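Local coordinates for putative uncharacterized protein (Burkholderia ambifaria, PDB 3W20) that is probably a metal- and 2-oxoglutarate-dependent dioxygenase acting on N-substituted L-amino acids, crystallised here with zinc at its metal site, at residues A[111-116]-A[135-140]; A[50-55]-A[182-187]; A[24-29]-A[38-43]. All coordinates share one frame; numbering follows the deposited sequence.

All three contacts are apolar and reach the same sheet. Interaction 1, the most central, seats the helix at 111-116 on the run entering strand 139-143. Interaction 2 lies farther out, with Trp52 partly exposed, and rests a helical turn on strand 178-185. Interaction 3, buried but away from the annotated sites, sets helix 23-31 over strand 37-41. Interactions 1 and 2 share a border, where Asp54 OD2 accepts a hydrogen bond from Arg111 N (2.8 Å). Interactions 2 and 3 meet at Val43, whose CG2 touches the Trp51 indole and Leu182. Aromatic rings serve interactions 1 and 2; interaction 3 has no ring and sets alanine methyls against an isoleucine and the selenium of Met40.

Interaction 1. Residues A[111-116]-A[135-140]; sequences RFVRLF and FLLATR
Val113 faces Leu137 and Ala138 with its two methyls divided between them. Its CB stands back, 5.4 Å from Leu137 CD2, and leaves the touching to the branches. CG1, anti to the backbone N (chi1 171°), reaches Leu137 CD2 at 4.2 Å; CG2, lying beside that N, meets the CB of Ala138 at 4.0 Å. One valine thus bridges two successive residues of the loop entering strand 139-143, while the backbones stay 7.3 Å apart at the CA atoms of Val113 and Ala138. Phe112, one residue back on the helix, approaches the same alanine methyl from another direction: its CE2 lies 4.2 Å from Ala138 CB, which sits at the ring edge and near the ring plane. On the other flank of this ring, CE1 lies at the edge of the Phe116 ring, in that ring's plane. Both phenylalanines also pack on Leu260 of strand 255-265, and Met271 of strand 268-272 touches Val113 and Leu137. The contact is purely apolar, one valine methyl and a ring edge meeting at the Ala138 methyl, the other valine methyl at Leu137. It belongs to the packing of helix 111-120 on the outside of the double-stranded beta-helix of 2-oxoglutarate dioxygenases, just ahead of Arg141, which binds 2-oxoglutarate (not present in this model) and whose side chain is about 7 Å from that of Ala138.

Interaction 2. Residues A[50-55]-A[182-187]; sequences AWWDDE and LTIQGA
Trp52 and Ile184 mark the nearest backbone approach, 7.3 Å between their CA atoms, where a weakly bonded helical turn around 50-52 lies over the end of strand 178-185. The strand is irregular there: Ile184 and Gln185 both face Arg256 in a classic beta bulge. Two consecutive tryptophans leave the turn in different directions. Trp51, with CG beside its backbone N (chi1 -75°), sends its indole toward Leu182, whose CD2 methyl comes in obliquely to the benzo ring, 3.6 Å from CE3 and 4.0 Å from the Trp51 CD2 atom. The leucine chain and the indole run nearly perpendicular to each other. Trp52 instead has CG anti to its N (chi1 -177°), which carries its ring to another flank of Ile184, toward CG1. Here the benzo edge makes the contact, CE3 lying 4.0 Å from Ile184 CG1, an atom near the ring plane. Ile184 touches both tryptophans: its CD1 meets Trp51 CB at 4.1 Å, and its CG2 lies 4.2 Å from Trp52 CB. Trp52 is further engaged by Arg140 and Arg256, each in a cation-pi contact, and its O accepts a hydrogen bond from Arg140 NH1. The chemistry thus divides by partner: apolar contact with Leu182 and Ile184, and cation-pi attraction from Arg140 and Arg256 that probably helps fix how the Trp52 ring is turned.

Interaction 3. Residues A[24-29]-A[38-43]; sequences AAAIHA and IVMDIV
Ala26 of helix 23-31 rests on Ile38 and Met40 of strand 37-41 in a helix-loop-strand unit, the chain leaving the helix, reversing, and returning beneath it as a sheet strand. The two directions are almost exactly antiparallel: the local axes make an angle of 174° and approach to 9.9 Å, the usual separation for a helix on a sheet. Ala26 carries most of the contact on the helix side. Its CB lies 3.7 Å from Ile38 CD1 and equally near the selenium of Met40, a selenomethionine, so a single methyl fits between two strand side chains on the same face. Ile38 has CD1 anti to its CA (chi2 -178°), which takes that methyl up to the helix backbone: CD1 lies 3.4 Å from Ala26 O, a van der Waals touch. One helical turn later Ala29 CB meets the same CD1 more loosely, at 4.4 Å. The backbones come nearest at this pair, with Ala26 CA 6.9 Å from Ile38 CA. In the fold, strand 37-41 runs antiparallel between strands 4-10 and 236-241 of the large mixed sheet, and this face of it is covered by the helix; from the neighbouring helix position Ile27 extends the cover to Leu239 and Leu178. Met40 is bent at its last torsion (chi3 64°); the selenium is the nearer atom to the helix, with Met40 CE 4.4 Å from Ala26 CB. The Met40 side chain also packs on Tyr5 and Leu239 of the adjoining strands.

Interaction 1. Residues A[111-116]-A[135-140]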
loop_
_atom_site.group_PDB
_atom_site.type_symbol
_atom_site.label_atom_id
_atom_site.label_comp_id
_atom_site.label_asym_id
_atom_site.label_seq_id
_atom_site.Cartn_x
_atom_site.Cartn_y
_atom_site.Cartn_z
ATOM N N ARG A 111 18.731 -10.715 12.510
ATOM C CA ARG A 111 19.857 -11.491 12.053
ATOM C C ARG A 111 19.590 -12.241 10.764
ATOM O O ARG A 111 20.449 -12.322 9.846
ATOM C CB ARG A 111 20.251 -12.476 13.105
ATOM C CG ARG A 111 21.697 -12.738 12.885
ATOM C CD ARG A 111 22.294 -13.244 14.148
ATOM N NE ARG A 111 23.535 -13.941 13.803
ATOM C CZ ARG A 111 24.237 -14.640 14.672
ATOM N NH1 ARG A 111 23.782 -14.758 15.917
ATOM N NH2 ARG A 111 25.333 -15.249 14.295
ATOM N N PHE A 112 18.359 -12.724 10.662
ATOM C CA PHE A 112 17.926 -13.427 9.457
ATOM C C PHE A 112 18.015 -12.543 8.206
ATOM O O PHE A 112 18.554 -12.982 7.206
ATOM C CB PHE A 112 16.504 -14.022 9.638
ATOM C CG PHE A 112 16.030 -14.771 8.411
ATOM C CD1 PHE A 112 16.648 -15.933 8.026
ATOM C CD2 PHE A 112 15.012 -14.271 7.620
ATOM C CE1 PHE A 112 16.224 -16.613 6.859
ATOM C CE2 PHE A 112 14.592 -14.936 6.452
ATOM C CZ PHE A 112 15.198 -16.089 6.072
ATOM N N VAL A 113 17.464 -11.335 8.251
ATOM C CA VAL A 113 17.441 -10.443 7.056
ATOM C C VAL A 113 18.887 -9.998 6.815
ATOM O O VAL A 113 19.347 -10.035 5.689
ATOM C CB VAL A 113 16.467 -9.279 7.212
ATOM C CG1 VAL A 113 16.613 -8.240 6.072
ATOM C CG2 VAL A 113 15.049 -9.768 7.184
ATOM N N ARG A 114 19.618 -9.707 7.904
ATOM C CA ARG A 114 21.007 -9.276 7.772
ATOM C C ARG A 114 21.905 -10.362 7.130
ATOM O O ARG A 114 22.884 -10.050 6.458
ATOM C CB ARG A 114 21.561 -8.817 9.121
ATOM C CG ARG A 114 21.075 -7.455 9.549
ATOM C CD ARG A 114 21.629 -7.150 10.939
ATOM N NE ARG A 114 21.088 -5.856 11.331
ATOM C CZ ARG A 114 21.722 -4.688 11.206
ATOM N NH1 ARG A 114 22.984 -4.627 10.769
ATOM N NH2 ARG A 114 21.078 -3.575 11.532
ATOM N N LEU A 115 21.560 -11.633 7.279
ATOM C CA LEU A 115 22.271 -12.680 6.557
ATOM C C LEU A 115 22.414 -12.372 5.082
ATOM O O LEU A 115 23.500 -12.415 4.513
ATOM C CB LEU A 115 21.590 -14.038 6.788
ATOM C CG LEU A 115 22.332 -15.336 6.810
ATOM C CD1 LEU A 115 23.479 -15.280 7.819
ATOM C CD2 LEU A 115 21.276 -16.355 7.212
ATOM N N PHE A 116 21.307 -11.977 4.457
ATOM C CA PHE A 116 21.332 -11.604 3.084
ATOM C C PHE A 116 21.759 -10.194 2.816
ATOM O O PHE A 116 22.500 -9.980 1.847
ATOM C CB PHE A 116 19.894 -11.839 2.522
ATOM C CG PHE A 116 19.456 -13.245 2.711
ATOM C CD1 PHE A 116 19.894 -14.213 1.809
ATOM C CD2 PHE A 116 18.722 -13.630 3.815
ATOM C CE1 PHE A 116 19.505 -15.545 1.964
ATOM C CE2 PHE A 116 18.331 -14.957 3.981
ATOM C CZ PHE A 116 18.736 -15.910 3.078
ATOM N N PHE A 135 8.259 -3.596 -0.439
ATOM C CA PHE A 135 7.604 -4.857 -0.163
ATOM C C PHE A 135 7.955 -5.309 1.255
ATOM O O PHE A 135 9.006 -4.899 1.848
ATOM C CB PHE A 135 8.145 -5.874 -1.137
ATOM C CG PHE A 135 7.545 -5.754 -2.562
ATOM C CD1 PHE A 135 6.646 -6.699 -3.050
ATOM C CD2 PHE A 135 7.921 -4.726 -3.389
ATOM C CE1 PHE A 135 6.105 -6.561 -4.349
ATOM C CE2 PHE A 135 7.388 -4.582 -4.670
ATOM C CZ PHE A 135 6.500 -5.506 -5.160
ATOM N N LEU A 136 7.087 -6.149 1.808
ATOM C CA LEU A 136 7.370 -6.792 3.072
ATOM C C LEU A 136 8.711 -7.541 2.946
ATOM O O LEU A 136 8.971 -8.208 1.916
ATOM C CB LEU A 136 6.239 -7.813 3.395
ATOM C CG LEU A 136 6.537 -8.707 4.580
ATOM C CD1 LEU A 136 6.477 -7.759 5.788
ATOM C CD2 LEU A 136 5.485 -9.787 4.767
ATOM N N LEU A 137 9.556 -7.528 4.005
ATOM C CA LEU A 137 10.893 -8.183 3.849
ATOM C C LEU A 137 10.936 -9.699 4.043
ATOM O O LEU A 137 11.719 -10.400 3.370
ATOM C CB LEU A 137 11.953 -7.552 4.808
ATOM C CG LEU A 137 12.661 -6.359 4.209
ATOM C CD1 LEU A 137 13.352 -5.523 5.341
ATOM C CD2 LEU A 137 13.773 -6.877 3.230
ATOM N N ALA A 138 10.168 -10.191 4.990
ATOM C CA ALA A 138 10.375 -11.608 5.443
ATOM C C ALA A 138 9.254 -11.916 6.418
ATOM O O ALA A 138 8.612 -10.997 6.910
ATOM C CB ALA A 138 11.763 -11.848 6.068
ATOM N N THR A 139 9.047 -13.204 6.707
ATOM C CA THR A 139 8.032 -13.662 7.587
ATOM C C THR A 139 8.554 -14.819 8.468
ATOM O O THR A 139 9.422 -15.647 8.078
ATOM C CB THR A 139 6.747 -14.156 6.849
ATOM O OG1 THR A 139 7.131 -15.174 5.978
ATOM C CG2 THR A 139 6.128 -13.140 5.952
ATOM N N ARG A 140 8.082 -14.836 9.724
ATOM C CA ARG A 140 8.222 -16.035 10.519
ATOM C C ARG A 140 7.012 -16.913 10.296
ATOM O O ARG A 140 5.859 -16.410 10.223
ATOM C CB ARG A 140 8.284 -15.627 12.016
ATOM C CG ARG A 140 9.557 -14.979 12.408
ATOM C CD ARG A 140 9.661 -14.785 13.953
ATOM N NE ARG A 140 8.500 -14.077 14.446
ATOM C CZ ARG A 140 8.304 -13.701 15.728
ATOM N NH1 ARG A 140 9.204 -13.952 16.659
ATOM N NH2 ARG A 140 7.195 -13.072 16.063
#

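Interaction 2. Residues A[50-55]-A[182-187]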
loop_
_atom_site.group_PDB
_atom_site.type_symbol
_atom_site.label_atom_id
_atom_site.label_comp_id
_atom_site.label_asym_id
_atom_site.label_seq_id
_atom_site.Cartn_x
_atom_site.Cartn_y
_atom_site.Cartn_z
ATOM N N ALA A 50 17.361 -17.824 19.551
ATOM C CA ALA A 50 17.751 -16.411 19.452
ATOM C C ALA A 50 17.365 -15.800 18.081
ATOM O O ALA A 50 17.051 -14.609 18.006
ATOM C CB ALA A 50 19.255 -16.210 19.733
ATOM N N TRP A 51 17.382 -16.618 17.008
ATOM C CA TRP A 51 17.034 -16.111 15.679
ATOM C C TRP A 51 15.556 -15.870 15.540
ATOM O O TRP A 51 15.132 -14.930 14.849
ATOM C CB TRP A 51 17.507 -17.099 14.643
ATOM C CG TRP A 51 18.955 -17.036 14.454
ATOM C CD1 TRP A 51 19.963 -17.430 15.345
ATOM C CD2 TRP A 51 19.639 -16.640 13.236
ATOM N NE1 TRP A 51 21.211 -17.285 14.747
ATOM C CE2 TRP A 51 21.078 -16.758 13.506
ATOM C CE3 TRP A 51 19.222 -16.153 12.003
ATOM C CZ2 TRP A 51 22.034 -16.444 12.549
ATOM C CZ3 TRP A 51 20.188 -15.817 11.056
ATOM C CH2 TRP A 51 21.568 -15.979 11.312
ATOM N N TRP A 52 14.748 -16.681 16.225
ATOM C CA TRP A 52 13.323 -16.462 16.207
ATOM C C TRP A 52 12.861 -15.333 17.084
ATOM O O TRP A 52 11.987 -14.511 16.702
ATOM C CB TRP A 52 12.645 -17.735 16.680
ATOM C CG TRP A 52 11.155 -17.655 16.645
ATOM C CD1 TRP A 52 10.290 -17.201 17.654
ATOM C CD2 TRP A 52 10.295 -18.125 15.579
ATOM N NE1 TRP A 52 8.983 -17.309 17.249
ATOM C CE2 TRP A 52 8.920 -17.873 16.018
ATOM C CE3 TRP A 52 10.518 -18.666 14.297
ATOM C CZ2 TRP A 52 7.832 -18.181 15.224
ATOM C CZ3 TRP A 52 9.401 -18.970 13.503
ATOM C CH2 TRP A 52 8.081 -18.747 13.961
ATOM N N ASP A 53 13.402 -15.326 18.295
ATOM C CA ASP A 53 13.050 -14.283 19.289
ATOM C C ASP A 53 13.747 -12.949 19.054
ATOM O O ASP A 53 13.550 -12.035 19.827
ATOM C CB ASP A 53 13.450 -14.773 20.705
ATOM C CG ASP A 53 12.848 -16.115 21.072
ATOM O OD1 ASP A 53 11.844 -16.517 20.485
ATOM O OD2 ASP A 53 13.423 -16.783 21.947
ATOM N N ASP A 54 14.599 -12.827 18.029
ATOM C CA ASP A 54 15.152 -11.542 17.558
ATOM C C ASP A 54 14.173 -10.365 17.714
ATOM O O ASP A 54 13.041 -10.403 17.224
ATOM C CB ASP A 54 15.539 -11.685 16.071
ATOM C CG ASP A 54 16.488 -10.613 15.575
ATOM O OD1 ASP A 54 16.220 -9.388 15.626
ATOM O OD2 ASP A 54 17.547 -11.017 15.045
ATOM N N GLU A 55 14.624 -9.293 18.375
ATOM C CA GLU A 55 13.738 -8.150 18.681
ATOM C C GLU A 55 13.129 -7.450 17.441
ATOM O O GLU A 55 12.095 -6.785 17.546
ATOM C CB GLU A 55 14.452 -7.138 19.626
ATOM C CG GLU A 55 14.964 -7.747 20.939
ATOM C CD GLU A 55 16.396 -8.319 20.816
ATOM O OE1 GLU A 55 16.647 -9.177 19.918
ATOM O OE2 GLU A 55 17.283 -7.891 21.613
ATOM N N LEU A 182 15.096 -20.532 6.845
ATOM C CA LEU A 182 15.921 -21.095 7.925
ATOM C C LEU A 182 14.940 -21.891 8.809
ATOM O O LEU A 182 13.896 -21.364 9.188
ATOM C CB LEU A 182 16.512 -19.955 8.739
ATOM C CG LEU A 182 17.215 -20.436 10.044
ATOM C CD1 LEU A 182 18.430 -21.351 9.795
ATOM C CD2 LEU A 182 17.681 -19.153 10.744
ATOM N N THR A 183 15.258 -23.167 9.063
ATOM C CA THR A 183 14.354 -23.999 9.902
ATOM C C THR A 183 14.807 -23.767 11.355
ATOM O O THR A 183 16.010 -23.756 11.669
ATOM C CB THR A 183 14.401 -25.486 9.464
ATOM O OG1 THR A 183 13.901 -25.571 8.111
ATOM C CG2 THR A 183 13.386 -26.319 10.319
ATOM N N ILE A 184 13.808 -23.516 12.177
ATOM C CA ILE A 184 14.013 -23.216 13.621
ATOM C C ILE A 184 13.567 -24.401 14.506
ATOM O O ILE A 184 14.330 -24.810 15.397
ATOM C CB ILE A 184 13.248 -21.934 14.011
ATOM C CG1 ILE A 184 13.849 -20.704 13.274
ATOM C CG2 ILE A 184 13.369 -21.664 15.518
ATOM C CD1 ILE A 184 15.297 -20.382 13.570
ATOM N N GLN A 185 12.356 -24.914 14.246
ATOM C CA GLN A 185 11.791 -26.118 14.919
ATOM C C GLN A 185 11.265 -27.115 13.916
ATOM O O GLN A 185 10.417 -26.772 13.080
ATOM C CB GLN A 185 10.642 -25.659 15.864
ATOM C CG GLN A 185 9.884 -26.793 16.552
ATOM C CD GLN A 185 8.884 -26.303 17.589
ATOM O OE1 GLN A 185 8.444 -25.163 17.582
ATOM N NE2 GLN A 185 8.526 -27.189 18.494
ATOM N N GLY A 186 11.706 -28.377 14.016
ATOM C CA GLY A 186 11.280 -29.374 13.011
ATOM C C GLY A 186 10.107 -30.141 13.566
ATOM O O GLY A 186 9.965 -30.228 14.791
ATOM N N ALA A 187 9.256 -30.671 12.681
ATOM C CA ALA A 187 8.091 -31.467 13.070
ATOM C C ALA A 187 8.583 -32.826 13.589
ATOM O O ALA A 187 9.693 -33.302 13.214
ATOM C CB ALA A 187 7.146 -31.651 11.856
#

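Interaction 3. Residues A[24-29]-A[38-43]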
loop_
_atom_site.group_PDB
_atom_site.type_symbol
_atom_site.label_atom_id
_atom_site.label_comp_id
_atom_site.label_asym_id
_atom_site.label_seq_id
_atom_site.Cartn_x
_atom_site.Cartn_y
_atom_site.Cartn_z
ATOM N N ALA A 24 27.110 -15.830 -0.123
ATOM C CA ALA A 24 27.145 -15.193 -1.451
ATOM C C ALA A 24 27.524 -16.225 -2.495
ATOM O O ALA A 24 26.967 -16.163 -3.607
ATOM C CB ALA A 24 28.140 -14.022 -1.519
ATOM N N ALA A 25 28.411 -17.208 -2.154
ATOM C CA ALA A 25 28.754 -18.159 -3.169
ATOM C C ALA A 25 27.586 -19.107 -3.514
ATOM O O ALA A 25 27.387 -19.442 -4.669
ATOM C CB ALA A 25 30.060 -18.926 -2.832
ATOM N N ALA A 26 26.851 -19.544 -2.498
ATOM C CA ALA A 26 25.703 -20.439 -2.674
ATOM C C ALA A 26 24.625 -19.715 -3.521
ATOM O O ALA A 26 24.126 -20.272 -4.506
ATOM C CB ALA A 26 25.109 -20.809 -1.337
ATOM N N ILE A 27 24.392 -18.459 -3.176
ATOM C CA ILE A 27 23.379 -17.634 -3.896
ATOM C C ILE A 27 23.895 -17.456 -5.362
ATOM O O ILE A 27 23.134 -17.595 -6.339
ATOM C CB ILE A 27 23.150 -16.274 -3.216
ATOM C CG1 ILE A 27 22.438 -16.405 -1.868
ATOM C CG2 ILE A 27 22.477 -15.244 -4.138
ATOM C CD1 ILE A 27 21.002 -16.964 -1.998
ATOM N N HIS A 28 25.169 -17.155 -5.546
ATOM C CA HIS A 28 25.697 -17.068 -6.959
ATOM C C HIS A 28 25.526 -18.359 -7.747
ATOM O O HIS A 28 25.273 -18.313 -8.999
ATOM C CB HIS A 28 27.186 -16.655 -6.919
ATOM C CG HIS A 28 27.861 -16.607 -8.278
ATOM N ND1 HIS A 28 28.314 -17.718 -8.919
ATOM C CD2 HIS A 28 28.164 -15.526 -9.115
ATOM C CE1 HIS A 28 28.831 -17.369 -10.116
ATOM N NE2 HIS A 28 28.788 -16.029 -10.215
ATOM N N ALA A 29 25.749 -19.522 -7.103
ATOM C CA ALA A 29 25.618 -20.771 -7.829
ATOM C C ALA A 29 24.176 -20.932 -8.249
ATOM O O ALA A 29 23.914 -21.379 -9.358
ATOM C CB ALA A 29 26.152 -21.990 -7.031
ATOM N N ILE A 38 20.254 -25.677 -2.385
ATOM C CA ILE A 38 21.450 -25.712 -1.508
ATOM C C ILE A 38 20.947 -25.662 -0.079
ATOM O O ILE A 38 20.124 -24.781 0.325
ATOM C CB ILE A 38 22.398 -24.562 -1.773
ATOM C CG1 ILE A 38 22.864 -24.615 -3.251
ATOM C CG2 ILE A 38 23.699 -24.720 -0.911
ATOM C CD1 ILE A 38 23.893 -23.500 -3.600
ATOM N N VAL A 39 21.454 -26.604 0.722
ATOM C CA VAL A 39 21.117 -26.611 2.149
ATOM C C VAL A 39 22.363 -26.354 2.988
ATOM O O VAL A 39 23.371 -27.057 2.827
ATOM C CB VAL A 39 20.471 -27.933 2.575
ATOM C CG1 VAL A 39 20.180 -27.844 4.086
ATOM C CG2 VAL A 39 19.149 -28.153 1.820
HETATM N N MSE A 40 22.339 -25.346 3.869
HETATM C CA MSE A 40 23.552 -24.891 4.568
HETATM C C MSE A 40 23.348 -24.899 6.091
HETATM O O MSE A 40 22.301 -24.566 6.587
HETATM C CB MSE A 40 23.826 -23.394 4.171
HETATM C CG MSE A 40 23.806 -23.229 2.648
HETATM SE SE MSE A 40 24.289 -21.346 2.225
HETATM C CE MSE A 40 26.102 -21.367 2.934
ATOM N N ASP A 41 24.383 -25.305 6.835
ATOM C CA ASP A 41 24.329 -25.366 8.289
ATOM C C ASP A 41 24.764 -24.019 8.826
ATOM O O ASP A 41 25.930 -23.701 8.898
ATOM C CB ASP A 41 25.283 -26.454 8.797
ATOM C CG ASP A 41 24.839 -27.836 8.441
ATOM O OD1 ASP A 41 23.834 -28.026 7.729
ATOM O OD2 ASP A 41 25.501 -28.786 8.883
ATOM N N ILE A 42 23.789 -23.201 9.189
ATOM C CA ILE A 42 24.038 -21.815 9.543
ATOM C C ILE A 42 24.097 -21.641 11.048
ATOM O O ILE A 42 25.043 -21.023 11.563
ATOM C CB ILE A 42 22.915 -20.895 8.999
ATOM C CG1 ILE A 42 22.851 -20.981 7.449
ATOM C CG2 ILE A 42 23.138 -19.467 9.481
ATOM C CD1 ILE A 42 24.217 -20.745 6.804
ATOM N N VAL A 43 23.083 -22.126 11.741
ATOM C CA VAL A 43 22.948 -21.747 13.158
ATOM C C VAL A 43 23.257 -22.958 14.053
ATOM O O VAL A 43 22.631 -24.036 13.883
ATOM C CB VAL A 43 21.526 -21.309 13.501
ATOM C CG1 VAL A 43 21.444 -20.911 14.996
ATOM C CG2 VAL A 43 21.071 -20.159 12.612
#